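Local coordinates for protein cryptochrome DASH, chloroplastic/mitochondrial (Arabidopsis thaliana, PDB 2J4D) that binds FAD and a folate light antenna, repairs cyclobutane pyrimidine dimers in single-stranded DNA and may act as a blue-light photoreceptor, at residues V150-E153 and R154-Q158; R212-L215 and S216-P219; K266-L269 and K270-K273; H480-R484 and L485-D489. All coordinates share one frame; numbering follows the deposited sequence.

Interaction 1. Residues V150-E153 and R154-Q158; sequences VDVE and RLVNQ
Asp-151 OD1 is gripped by two nitrogens of Arg-154, three residues on along the same helix. Arg-154 NE and Arg-154 NH2 each lie 2.9 Å from this one oxygen, a side-on salt bridge. The oxygen sits in the guanidinium plane, at its edge. Both nitrogens reach it on its syn side and from the same face of the carboxylate, whose plane is turned 36° from the guanidinium. Arg-154 gets there by a bend at chi3 (71°), which folds the group back beside the aspartate. The other oxygen, Asp-151 OD2, rests 3.7 Å from Leu-155 CD1. With an alanine at Asp-151 the Arg-154 guanidinium would probably lose its anion and be freer to turn. Beneath these side chains run regular i to i+4 backbone bonds, such as Leu-155 N to Asp-151 O at 2.9 Å. On another side of the helix Val-152 CG1 meets Val-156 CG2 at 4.2 Å. Glu-153 turns elsewhere, to salt bridges with Arg-47 and Lys-143. Helix 147-161 is the crossover of a beta-alpha-beta unit between strands 138-142 and 168-172. Val-152 and Val-156 pack on Trp-45 of strand 41-46 and Pro-123 of helix 123-134, while Glu-153 and Asn-157 touch strand 168-172.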
loop_
_atom_site.group_PDB
_atom_site.type_symbol
_atom_site.label_atom_id
_atom_site.label_comp_id
_atom_site.label_asym_id
_atom_site.label_seq_id
_atom_site.Cartn_x
_atom_site.Cartn_y
_atom_site.Cartn_z
ATOM N N VAL A 150 9.529 9.814 9.455
ATOM C CA VAL A 150 10.408 9.817 10.619
ATOM C C VAL A 150 10.556 11.231 11.169
ATOM O O VAL A 150 10.832 11.424 12.355
ATOM C CB VAL A 150 11.787 9.201 10.289
ATOM C CG1 VAL A 150 11.603 7.711 9.939
ATOM C CG2 VAL A 150 12.445 9.948 9.149
ATOM N N ASP A 151 10.353 12.227 10.318
ATOM C CA ASP A 151 10.439 13.599 10.790
ATOM C C ASP A 151 9.237 13.858 11.705
ATOM O O ASP A 151 9.354 14.513 12.735
ATOM C CB ASP A 151 10.433 14.576 9.619
ATOM C CG ASP A 151 10.789 15.992 10.049
ATOM O OD1 ASP A 151 11.829 16.164 10.724
ATOM O OD2 ASP A 151 10.037 16.928 9.712
ATOM N N VAL A 152 8.077 13.334 11.333
ATOM C CA VAL A 152 6.898 13.510 12.166
ATOM C C VAL A 152 7.107 12.792 13.505
ATOM O O VAL A 152 6.691 13.290 14.547
ATOM C CB VAL A 152 5.625 12.993 11.463
ATOM C CG1 VAL A 152 4.430 13.067 12.423
ATOM C CG2 VAL A 152 5.359 13.845 10.223
ATOM N N GLU A 153 7.767 11.633 13.486
ATOM C CA GLU A 153 8.049 10.906 14.727
ATOM C C GLU A 153 8.899 11.802 15.631
ATOM O O GLU A 153 8.664 11.901 16.842
ATOM C CB GLU A 153 8.805 9.604 14.435
ATOM C CG GLU A 153 7.991 8.614 13.630
ATOM C CD GLU A 153 8.783 7.393 13.180
ATOM O OE1 GLU A 153 10.022 7.359 13.379
ATOM O OE2 GLU A 153 8.155 6.463 12.621
ATOM N N ARG A 154 9.896 12.446 15.032
ATOM C CA ARG A 154 10.775 13.343 15.772
ATOM C C ARG A 154 9.974 14.505 16.370
ATOM O O ARG A 154 10.123 14.829 17.545
ATOM C CB ARG A 154 11.854 13.908 14.843
ATOM C CG ARG A 154 12.702 15.030 15.471
ATOM C CD ARG A 154 13.671 15.631 14.447
ATOM N NE ARG A 154 12.988 16.425 13.424
ATOM C CZ ARG A 154 12.612 17.690 13.576
ATOM N NH1 ARG A 154 12.854 18.324 14.715
ATOM N NH2 ARG A 154 11.986 18.323 12.590
ATOM N N LEU A 155 9.123 15.126 15.560
ATOM C CA LEU A 155 8.341 16.261 16.042
ATOM C C LEU A 155 7.374 15.862 17.155
ATOM O O LEU A 155 7.168 16.619 18.112
ATOM C CB LEU A 155 7.607 16.917 14.873
ATOM C CG LEU A 155 8.603 17.585 13.909
ATOM C CD1 LEU A 155 7.937 17.862 12.591
ATOM C CD2 LEU A 155 9.149 18.884 14.519
ATOM N N VAL A 156 6.793 14.673 17.047
ATOM C CA VAL A 156 5.884 14.199 18.086
ATOM C C VAL A 156 6.673 13.906 19.364
ATOM O O VAL A 156 6.259 14.265 20.471
ATOM C CB VAL A 156 5.139 12.909 17.638
ATOM C CG1 VAL A 156 4.436 12.255 18.824
ATOM C CG2 VAL A 156 4.116 13.256 16.567
ATOM N N ASN A 157 7.818 13.255 19.214
ATOM C CA ASN A 157 8.639 12.924 20.370
ATOM C C ASN A 157 9.073 14.207 21.102
ATOM O O ASN A 157 9.005 14.279 22.329
ATOM C CB ASN A 157 9.866 12.126 19.926
ATOM C CG ASN A 157 10.548 11.431 21.078
ATOM O OD1 ASN A 157 9.888 10.885 21.960
ATOM N ND2 ASN A 157 11.871 11.433 21.073
ATOM N N GLN A 158 9.501 15.217 20.350
ATOM C CA GLN A 158 9.929 16.477 20.956
ATOM C C GLN A 158 8.742 17.243 21.548
ATOM O O GLN A 158 8.887 17.984 22.528
ATOM C CB GLN A 158 10.674 17.333 19.923
ATOM C CG GLN A 158 11.979 16.677 19.470
ATOM C CD GLN A 158 12.757 17.477 18.439
ATOM O OE1 GLN A 158 12.245 18.433 17.851
ATOM N NE2 GLN A 158 14.002 17.072 18.201
#

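Interaction 2. Residues R212-L215 and S216-P219; sequences RIPL and SLGP
Ile-213 offers its CG2 methyl to the branched end of Leu-217, four residues on. Ile-213 CG2 lies 4.0 Å from Leu-217 CD1, and the two side chains cross at about a right angle. A chi1 of -55° puts Ile-213 CG1 beside the backbone N and leaves CG2 anti to that N, where it meets the leucine. Pro-214 comes next and makes the closer contact. Its ring atom CG is 3.3 Å from Leu-217 CD2, tighter than usual for two carbons. The adjoining ring atom Pro-214 CD is 3.9 Å from the same methyl. Ile-213 CG2 sits about equally near both methyls of Leu-217, and CD2 also presses on the proline ring. Pro-214 O also lies 3.7 Å from Leu-217 CG. Leu-215 and Ser-216 form the exposed bend that brings these apolar groups together. No hydrogen bond crosses the bend, so the contact is apolar packing. Backbone ties hold its flanks: Ile-213 bonds to Leu-28, and Leu-217 to Arg-112. Arg-112 NH1 also bonds to Pro-214 O. The bend belongs to the long connection from helix 194-204 to strand 245-248. It packs on helix 56-63 of the alpha/beta domain, where Pro-214 and Leu-217 both touch Trp-62 and Ile-213 touches Tyr-59.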
loop_
_atom_site.group_PDB
_atom_site.type_symbol
_atom_site.label_atom_id
_atom_site.label_comp_id
_atom_site.label_asym_id
_atom_site.label_seq_id
_atom_site.Cartn_x
_atom_site.Cartn_y
_atom_site.Cartn_z
ATOM N N ARG A 212 -2.125 -12.319 18.536
ATOM C CA ARG A 212 -3.533 -12.508 18.876
ATOM C C ARG A 212 -4.030 -11.353 19.726
ATOM O O ARG A 212 -3.391 -10.968 20.699
ATOM C CB ARG A 212 -3.747 -13.824 19.629
ATOM C CG ARG A 212 -3.229 -15.035 18.885
ATOM C CD ARG A 212 -3.662 -15.012 17.431
ATOM N NE ARG A 212 -2.604 -15.519 16.562
ATOM C CZ ARG A 212 -2.668 -16.658 15.882
ATOM N NH1 ARG A 212 -3.753 -17.424 15.959
ATOM N NH2 ARG A 212 -1.640 -17.036 15.134
ATOM N N ILE A 213 -5.184 -10.820 19.350
ATOM C CA ILE A 213 -5.775 -9.679 20.026
ATOM C C ILE A 213 -7.034 -10.079 20.794
ATOM O O ILE A 213 -7.898 -10.781 20.262
ATOM C CB ILE A 213 -6.160 -8.591 18.993
ATOM C CG1 ILE A 213 -4.939 -8.203 18.147
ATOM C CG2 ILE A 213 -6.746 -7.385 19.701
ATOM C CD1 ILE A 213 -3.770 -7.593 18.932
ATOM N N PRO A 214 -7.161 -9.632 22.053
ATOM C CA PRO A 214 -8.352 -9.979 22.841
ATOM C C PRO A 214 -9.627 -9.361 22.290
ATOM O O PRO A 214 -9.592 -8.322 21.630
ATOM C CB PRO A 214 -8.010 -9.465 24.239
ATOM C CG PRO A 214 -7.053 -8.338 23.978
ATOM C CD PRO A 214 -6.184 -8.890 22.868
ATOM N N LEU A 215 -10.757 -10.007 22.558
ATOM C CA LEU A 215 -12.044 -9.517 22.080
ATOM C C LEU A 215 -12.503 -8.286 22.849
ATOM O O LEU A 215 -13.325 -7.516 22.364
ATOM C CB LEU A 215 -13.098 -10.623 22.184
ATOM C CG LEU A 215 -12.899 -11.783 21.205
ATOM C CD1 LEU A 215 -13.971 -12.846 21.423
ATOM C CD2 LEU A 215 -12.954 -11.250 19.780
ATOM N N SER A 216 -11.965 -8.102 24.047
ATOM C CA SER A 216 -12.315 -6.958 24.888
ATOM C C SER A 216 -11.059 -6.123 25.094
ATOM O O SER A 216 -10.089 -6.596 25.689
ATOM C CB SER A 216 -12.846 -7.442 26.241
ATOM O OG SER A 216 -12.934 -6.375 27.168
ATOM N N LEU A 217 -11.080 -4.886 24.607
ATOM C CA LEU A 217 -9.922 -4.000 24.711
ATOM C C LEU A 217 -10.173 -2.716 25.495
ATOM O O LEU A 217 -9.233 -1.965 25.774
ATOM C CB LEU A 217 -9.441 -3.625 23.309
ATOM C CG LEU A 217 -8.919 -4.749 22.412
ATOM C CD1 LEU A 217 -8.726 -4.217 20.994
ATOM C CD2 LEU A 217 -7.612 -5.283 22.968
ATOM N N GLY A 218 -11.437 -2.453 25.822
ATOM C CA GLY A 218 -11.780 -1.248 26.557
ATOM C C GLY A 218 -11.273 -1.236 27.988
ATOM O O GLY A 218 -10.653 -2.199 28.445
ATOM N N PRO A 219 -11.551 -0.165 28.740
ATOM C CA PRO A 219 -12.307 1.013 28.317
ATOM C C PRO A 219 -11.395 2.116 27.788
ATOM O O PRO A 219 -10.170 1.999 27.828
ATOM C CB PRO A 219 -12.987 1.440 29.610
ATOM C CG PRO A 219 -11.868 1.245 30.596
ATOM C CD PRO A 219 -11.244 -0.090 30.181
#

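Interaction 3. Residues K266-L269 and K270-K273; sequences KDLL and KVYK. With FAD (flavin-adenine dinucleotide), chain C.
This is a tight turn joining two helices, and it delivers Tyr-272 to the FAD pocket. It links helix 252-265 to the short helix 272-275. Val-271 holds the N-cap position of the second helix. Two i to i+3 backbone bonds shape the turn. Val-271 N donates to Leu-268 O at 3.1 Å, and Tyr-272 N donates to Leu-269 O at 3.2 Å. Asp-267, with positive phi, leaves the first helix just before the turn.

Lys-270 curls back over Asp-267. Its CG lies between the backbone N and the carbonyl carbon (chi1 60°), which sends the chain that way, and a bend at chi4 brings round the ammonium. Lys-270 CE comes 3.0 Å from Asp-267 OD2, while the salt bridge from Lys-270 NZ to that oxygen is long at 3.9 Å. A water links the ammonium to the backbone instead: it accepts from Lys-270 NZ at 2.9 Å and donates to Asp-267 O at 2.8 Å. A methionine at Lys-270 would probably leave this water without its donor and the Asp-267 carboxylate with one positive neighbour fewer. The other oxygen, Asp-267 OD1, is held by Tyr-309 and Arg-313.

Tyr-272 lies near Ser-285, which also bonds to FAD, and packs on Trp-321 and Glu-325 of helix 317-339. Its hydroxyl also pairs with Arg-276. The FAD phosphate oxygen lies at the ring edge, in its plane: Tyr-272 OH donates to FAD O2A over a very short 2.5 Å.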
loop_
_atom_site.group_PDB
_atom_site.type_symbol
_atom_site.label_atom_id
_atom_site.label_comp_id
_atom_site.label_asym_id
_atom_site.label_seq_id
_atom_site.Cartn_x
_atom_site.Cartn_y
_atom_site.Cartn_z
ATOM N N LYS A 266 -13.057 -18.299 -4.123
ATOM C CA LYS A 266 -12.720 -18.514 -5.521
ATOM C C LYS A 266 -11.614 -19.538 -5.734
ATOM O O LYS A 266 -11.396 -19.980 -6.862
ATOM C CB LYS A 266 -12.344 -17.189 -6.189
ATOM C CG LYS A 266 -13.525 -16.246 -6.327
ATOM C CD LYS A 266 -13.117 -14.937 -6.973
ATOM C CE LYS A 266 -14.339 -14.185 -7.450
ATOM N NZ LYS A 266 -15.063 -15.010 -8.457
ATOM N N ASP A 267 -10.917 -19.904 -4.660
ATOM C CA ASP A 267 -9.854 -20.912 -4.739
ATOM C C ASP A 267 -8.865 -20.593 -5.869
ATOM O O ASP A 267 -8.447 -21.474 -6.621
ATOM C CB ASP A 267 -10.511 -22.288 -4.949
ATOM C CG ASP A 267 -9.587 -23.453 -4.620
ATOM O OD1 ASP A 267 -8.695 -23.305 -3.757
ATOM O OD2 ASP A 267 -9.779 -24.535 -5.216
ATOM N N LEU A 268 -8.478 -19.326 -5.979
ATOM C CA LEU A 268 -7.559 -18.906 -7.027
ATOM C C LEU A 268 -6.087 -18.929 -6.633
ATOM O O LEU A 268 -5.214 -18.816 -7.491
ATOM C CB LEU A 268 -7.922 -17.500 -7.504
ATOM C CG LEU A 268 -9.259 -17.417 -8.237
ATOM C CD1 LEU A 268 -9.601 -15.971 -8.538
ATOM C CD2 LEU A 268 -9.170 -18.229 -9.527
ATOM N N LEU A 269 -5.807 -19.081 -5.345
ATOM C CA LEU A 269 -4.420 -19.079 -4.896
ATOM C C LEU A 269 -3.575 -20.144 -5.573
ATOM O O LEU A 269 -2.407 -19.904 -5.884
ATOM C CB LEU A 269 -4.341 -19.252 -3.374
ATOM C CG LEU A 269 -2.919 -19.250 -2.790
ATOM C CD1 LEU A 269 -2.201 -17.967 -3.195
ATOM C CD2 LEU A 269 -2.976 -19.399 -1.269
ATOM N N LYS A 270 -4.161 -21.310 -5.822
ATOM C CA LYS A 270 -3.414 -22.397 -6.448
ATOM C C LYS A 270 -2.993 -22.170 -7.898
ATOM O O LYS A 270 -2.275 -23.000 -8.463
ATOM C CB LYS A 270 -4.199 -23.707 -6.347
ATOM C CG LYS A 270 -5.553 -23.678 -7.025
ATOM C CD LYS A 270 -6.208 -25.043 -6.943
ATOM C CE LYS A 270 -7.688 -24.969 -7.273
ATOM N NZ LYS A 270 -7.932 -24.359 -8.599
ATOM N N VAL A 271 -3.428 -21.069 -8.510
ATOM C CA VAL A 271 -3.035 -20.776 -9.897
ATOM C C VAL A 271 -2.467 -19.368 -10.021
ATOM O O VAL A 271 -2.181 -18.888 -11.126
ATOM C CB VAL A 271 -4.217 -20.910 -10.893
ATOM C CG1 VAL A 271 -4.786 -22.309 -10.825
ATOM C CG2 VAL A 271 -5.290 -19.866 -10.599
ATOM N N TYR A 272 -2.290 -18.725 -8.872
ATOM C CA TYR A 272 -1.761 -17.369 -8.799
ATOM C C TYR A 272 -0.527 -17.122 -9.676
ATOM O O TYR A 272 -0.501 -16.176 -10.459
ATOM C CB TYR A 272 -1.429 -17.021 -7.337
ATOM C CG TYR A 272 -0.586 -15.777 -7.193
ATOM C CD1 TYR A 272 -1.119 -14.515 -7.465
ATOM C CD2 TYR A 272 0.775 -15.869 -6.898
ATOM C CE1 TYR A 272 -0.317 -13.381 -7.464
ATOM C CE2 TYR A 272 1.588 -14.743 -6.895
ATOM C CZ TYR A 272 1.037 -13.502 -7.187
ATOM O OH TYR A 272 1.850 -12.393 -7.270
ATOM N N LYS A 273 0.491 -17.968 -9.552
ATOM C CA LYS A 273 1.709 -17.771 -10.328
ATOM C C LYS A 273 1.506 -17.773 -11.845
ATOM O O LYS A 273 2.168 -17.025 -12.563
ATOM C CB LYS A 273 2.764 -18.819 -9.950
ATOM C CG LYS A 273 4.118 -18.558 -10.608
ATOM C CD LYS A 273 5.205 -19.501 -10.113
ATOM C CE LYS A 273 6.554 -19.132 -10.723
ATOM N NZ LYS A 273 7.655 -20.017 -10.251
HETATM P PA FAD C . 0.341 -9.615 -6.307
HETATM O O1A FAD C . -0.900 -10.297 -5.886
HETATM O O2A FAD C . 1.067 -10.082 -7.512
HETATM O O5B FAD C . 1.400 -9.609 -5.096
HETATM C C5B FAD C . 0.963 -9.813 -3.734
HETATM C C4B FAD C . 1.589 -8.719 -2.863
HETATM O O4B FAD C . 3.008 -8.803 -2.982
HETATM C C3B FAD C . 1.231 -7.291 -3.261
HETATM O O3B FAD C . -0.043 -6.893 -2.784
HETATM C C2B FAD C . 2.389 -6.534 -2.686
HETATM O O2B FAD C . 2.236 -6.139 -1.341
HETATM C C1B FAD C . 3.576 -7.484 -2.920
HETATM N N9A FAD C . 4.343 -7.245 -4.161
HETATM C C8A FAD C . 4.208 -7.888 -5.376
HETATM N N7A FAD C . 5.060 -7.439 -6.288
HETATM C C5A FAD C . 5.787 -6.465 -5.639
HETATM C C6A FAD C . 6.834 -5.617 -6.072
HETATM N N6A FAD C . 7.360 -5.634 -7.289
HETATM N N1A FAD C . 7.348 -4.722 -5.149
HETATM C C2A FAD C . 6.833 -4.669 -3.876
HETATM N N3A FAD C . 5.834 -5.449 -3.400
HETATM C C4A FAD C . 5.337 -6.320 -4.320
HETATM N N1 FAD C . 3.384 -1.837 -4.824
HETATM C C2 FAD C . 2.861 -1.215 -3.710
HETATM O O2 FAD C . 2.416 -1.862 -2.779
HETATM N N3 FAD C . 2.852 0.188 -3.674
HETATM C C4 FAD C . 3.339 0.997 -4.698
HETATM O O4 FAD C . 3.299 2.238 -4.607
HETATM C C4X FAD C . 3.873 0.351 -5.839
HETATM N N5 FAD C . 4.383 1.085 -6.921
HETATM C C5X FAD C . 5.011 0.443 -7.991
HETATM C C6 FAD C . 5.627 1.184 -9.008
HETATM C C7 FAD C . 6.270 0.566 -10.105
HETATM C C7M FAD C . 6.917 1.423 -11.167
HETATM C C8 FAD C . 6.285 -0.874 -10.168
HETATM C C8M FAD C . 6.950 -1.627 -11.310
HETATM C C9 FAD C . 5.670 -1.629 -9.150
HETATM C C9A FAD C . 5.025 -0.997 -8.046
HETATM N N10 FAD C . 4.392 -1.736 -7.003
HETATM C C10 FAD C . 3.877 -1.075 -5.867
HETATM C "C1'" FAD C . 4.610 -3.215 -6.893
HETATM C "C2'" FAD C . 3.563 -4.125 -7.568
HETATM O "O2'" FAD C . 3.365 -3.714 -8.910
HETATM C "C3'" FAD C . 2.243 -4.051 -6.805
HETATM O "O3'" FAD C . 2.436 -4.396 -5.419
HETATM C "C4'" FAD C . 1.147 -4.998 -7.325
HETATM O "O4'" FAD C . 0.812 -4.677 -8.677
HETATM C "C5'" FAD C . -0.085 -4.864 -6.440
HETATM O "O5'" FAD C . -1.109 -5.754 -6.890
HETATM P P FAD C . -1.386 -7.197 -6.316
HETATM O O1P FAD C . -1.704 -6.993 -4.893
HETATM O O2P FAD C . -2.470 -7.831 -7.114
HETATM O O3P FAD C . -0.101 -8.090 -6.590
HETATM O O HOH W 1 -9.809 -22.171 -9.005
#

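Interaction 4. Residues H480-R484 and L485-D489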
loop_
_atom_site.group_PDB
_atom_site.type_symbol
_atom_site.label_atom_id
_atom_site.label_comp_id
_atom_site.label_asym_id
_atom_site.label_seq_id
_atom_site.Cartn_x
_atom_site.Cartn_y
_atom_site.Cartn_z
ATOM N N HIS A 480 -3.455 -3.285 -31.469
ATOM C CA HIS A 480 -2.201 -2.740 -30.968
ATOM C C HIS A 480 -1.467 -1.792 -31.900
ATOM O O HIS A 480 -0.576 -1.063 -31.468
ATOM C CB HIS A 480 -1.282 -3.867 -30.506
ATOM C CG HIS A 480 -1.658 -4.415 -29.164
ATOM N ND1 HIS A 480 -1.643 -3.645 -28.020
ATOM C CD2 HIS A 480 -2.110 -5.637 -28.789
ATOM C CE1 HIS A 480 -2.073 -4.367 -26.999
ATOM N NE2 HIS A 480 -2.364 -5.579 -27.439
ATOM N N TRP A 481 -1.843 -1.795 -33.174
ATOM C CA TRP A 481 -1.244 -0.887 -34.151
ATOM C C TRP A 481 -2.398 -0.440 -35.033
ATOM O O TRP A 481 -2.496 -0.806 -36.202
ATOM C CB TRP A 481 -0.147 -1.599 -34.949
ATOM C CG TRP A 481 0.907 -2.145 -34.036
ATOM C CD1 TRP A 481 1.011 -3.429 -33.578
ATOM C CD2 TRP A 481 1.922 -1.392 -33.349
ATOM N NE1 TRP A 481 2.019 -3.523 -32.643
ATOM C CE2 TRP A 481 2.594 -2.289 -32.484
ATOM C CE3 TRP A 481 2.323 -0.047 -33.378
ATOM C CZ2 TRP A 481 3.649 -1.883 -31.652
ATOM C CZ3 TRP A 481 3.372 0.357 -32.549
ATOM C CH2 TRP A 481 4.022 -0.561 -31.698
ATOM N N PRO A 482 -3.300 0.367 -34.456
ATOM C CA PRO A 482 -4.499 0.914 -35.093
ATOM C C PRO A 482 -4.253 2.023 -36.103
ATOM O O PRO A 482 -5.111 2.306 -36.938
ATOM C CB PRO A 482 -5.307 1.404 -33.902
ATOM C CG PRO A 482 -4.229 1.976 -33.028
ATOM C CD PRO A 482 -3.146 0.913 -33.092
ATOM N N GLY A 483 -3.088 2.654 -36.025
ATOM C CA GLY A 483 -2.790 3.745 -36.933
ATOM C C GLY A 483 -3.267 5.047 -36.322
ATOM O O GLY A 483 -4.044 5.045 -35.368
ATOM N N ARG A 484 -2.834 6.162 -36.894
ATOM C CA ARG A 484 -3.170 7.487 -36.381
ATOM C C ARG A 484 -4.611 8.007 -36.534
ATOM O O ARG A 484 -4.991 8.959 -35.847
ATOM C CB ARG A 484 -2.188 8.491 -36.979
ATOM C CG ARG A 484 -0.761 7.968 -36.989
ATOM C CD ARG A 484 0.133 8.799 -37.893
ATOM N NE ARG A 484 0.931 9.764 -37.148
ATOM C CZ ARG A 484 2.061 9.468 -36.515
ATOM N NH1 ARG A 484 2.532 8.229 -36.540
ATOM N NH2 ARG A 484 2.716 10.410 -35.850
ATOM N N LEU A 485 -5.412 7.397 -37.411
ATOM C CA LEU A 485 -6.796 7.841 -37.608
ATOM C C LEU A 485 -7.793 7.089 -36.752
ATOM O O LEU A 485 -8.697 7.692 -36.169
ATOM C CB LEU A 485 -7.223 7.701 -39.075
ATOM C CG LEU A 485 -6.585 8.641 -40.089
ATOM C CD1 LEU A 485 -7.222 8.404 -41.452
ATOM C CD2 LEU A 485 -6.774 10.088 -39.654
ATOM N N MET A 486 -7.658 5.769 -36.691
ATOM C CA MET A 486 -8.573 4.994 -35.875
ATOM C C MET A 486 -8.232 5.150 -34.399
ATOM O O MET A 486 -9.065 4.879 -33.529
ATOM C CB MET A 486 -8.558 3.531 -36.301
ATOM C CG MET A 486 -9.231 3.343 -37.650
ATOM S SD MET A 486 -9.347 1.648 -38.175
ATOM C CE MET A 486 -7.619 1.306 -38.526
ATOM N N TYR A 487 -7.005 5.582 -34.115
ATOM C CA TYR A 487 -6.613 5.817 -32.728
ATOM C C TYR A 487 -6.181 7.264 -32.576
ATOM O O TYR A 487 -7.025 8.139 -32.392
ATOM C CB TYR A 487 -5.486 4.882 -32.267
ATOM C CG TYR A 487 -5.279 4.953 -30.766
ATOM C CD1 TYR A 487 -6.377 4.977 -29.901
ATOM C CD2 TYR A 487 -4.002 5.061 -30.210
ATOM C CE1 TYR A 487 -6.209 5.115 -28.522
ATOM C CE2 TYR A 487 -3.823 5.199 -28.826
ATOM C CZ TYR A 487 -4.932 5.228 -27.991
ATOM O OH TYR A 487 -4.781 5.389 -26.627
ATOM N N MET A 488 -4.879 7.524 -32.664
ATOM C CA MET A 488 -4.370 8.883 -32.537
ATOM C C MET A 488 -2.889 8.920 -32.880
ATOM O O MET A 488 -2.267 7.876 -33.080
ATOM C CB MET A 488 -4.574 9.395 -31.106
ATOM C CG MET A 488 -3.761 8.640 -30.049
ATOM S SD MET A 488 -4.042 9.266 -28.368
ATOM C CE MET A 488 -5.662 8.615 -28.041
ATOM N N ASP A 489 -2.323 10.121 -32.955
ATOM C CA ASP A 489 -0.905 10.259 -33.265
ATOM C C ASP A 489 -0.088 9.742 -32.096
ATOM O O ASP A 489 -0.564 9.713 -30.956
ATOM C CB ASP A 489 -0.517 11.726 -33.501
ATOM C CG ASP A 489 -1.044 12.281 -34.812
ATOM O OD1 ASP A 489 -0.810 11.662 -35.876
ATOM O OD2 ASP A 489 -1.685 13.353 -34.777
HETATM O O HOH W 2 -5.611 4.758 -38.364
#
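Pro-482 sets its ring beside the base of Tyr-487, with Pro-482 CG 3.3 Å from Tyr-487 CB. The two side chains run side by side and point the same way. The proline approaches the aromatic ring obliquely. One face of that ring is met by Met-488 CE, offset toward the rim. Pro-374 of helix 374-386 touches both Pro-482 and Tyr-487, and Tyr-487 OH bonds to Asp-377 of the same helix.

Between Pro-482 and Tyr-487 the backbone makes one weakly bonded helical turn, residues 483-486, far from the flavin in the FAD-binding part of the photolyase fold. Tyr-487 N donates to Gly-483 O at 3.3 Å, a long and bent bond (136° at the hydrogen). Gly-483 has positive phi, and a side chain there would press on the preceding carbonyl oxygen. A water fills in where the turn lacks a direct bond. It donates to Pro-482 O at 2.9 Å and accepts from Met-486 N at 2.8 Å. Met-486 bends at chi3 (-70°) and lays its CE methyl 3.1 Å from Pro-482 O.

At the exposed end, Arg-484 and Asp-489 cross at about a right angle and form a salt bridge. Arg-484 NE donates to Asp-489 OD1 at 2.9 Å, on the anti lone pair of that oxygen. The oxygen sits 33° out of the guanidinium plane, and Asp-489 CA lies over one face of the group.

How the interactions relate
The four contacts follow one another along the chain. Each closes only a few residues, and none nests in or crosses another. Interaction 1 lies along helix 147-161 in the alpha/beta domain. Interaction 2 comes next, in the connection leading away from helix 194-204, and packs that connection back on the same domain; the two centres are 28 Å apart. Interaction 3 joins helices 252-265 and 272-275 beside the FAD phosphates, with nearest atoms about 17 Å from interaction 2. Interaction 4 lies near the C-terminal end of the modelled chain, against helix 374-386. It is the most distant from interaction 2, with centres 59 Å apart on opposite sides of the chain's centre.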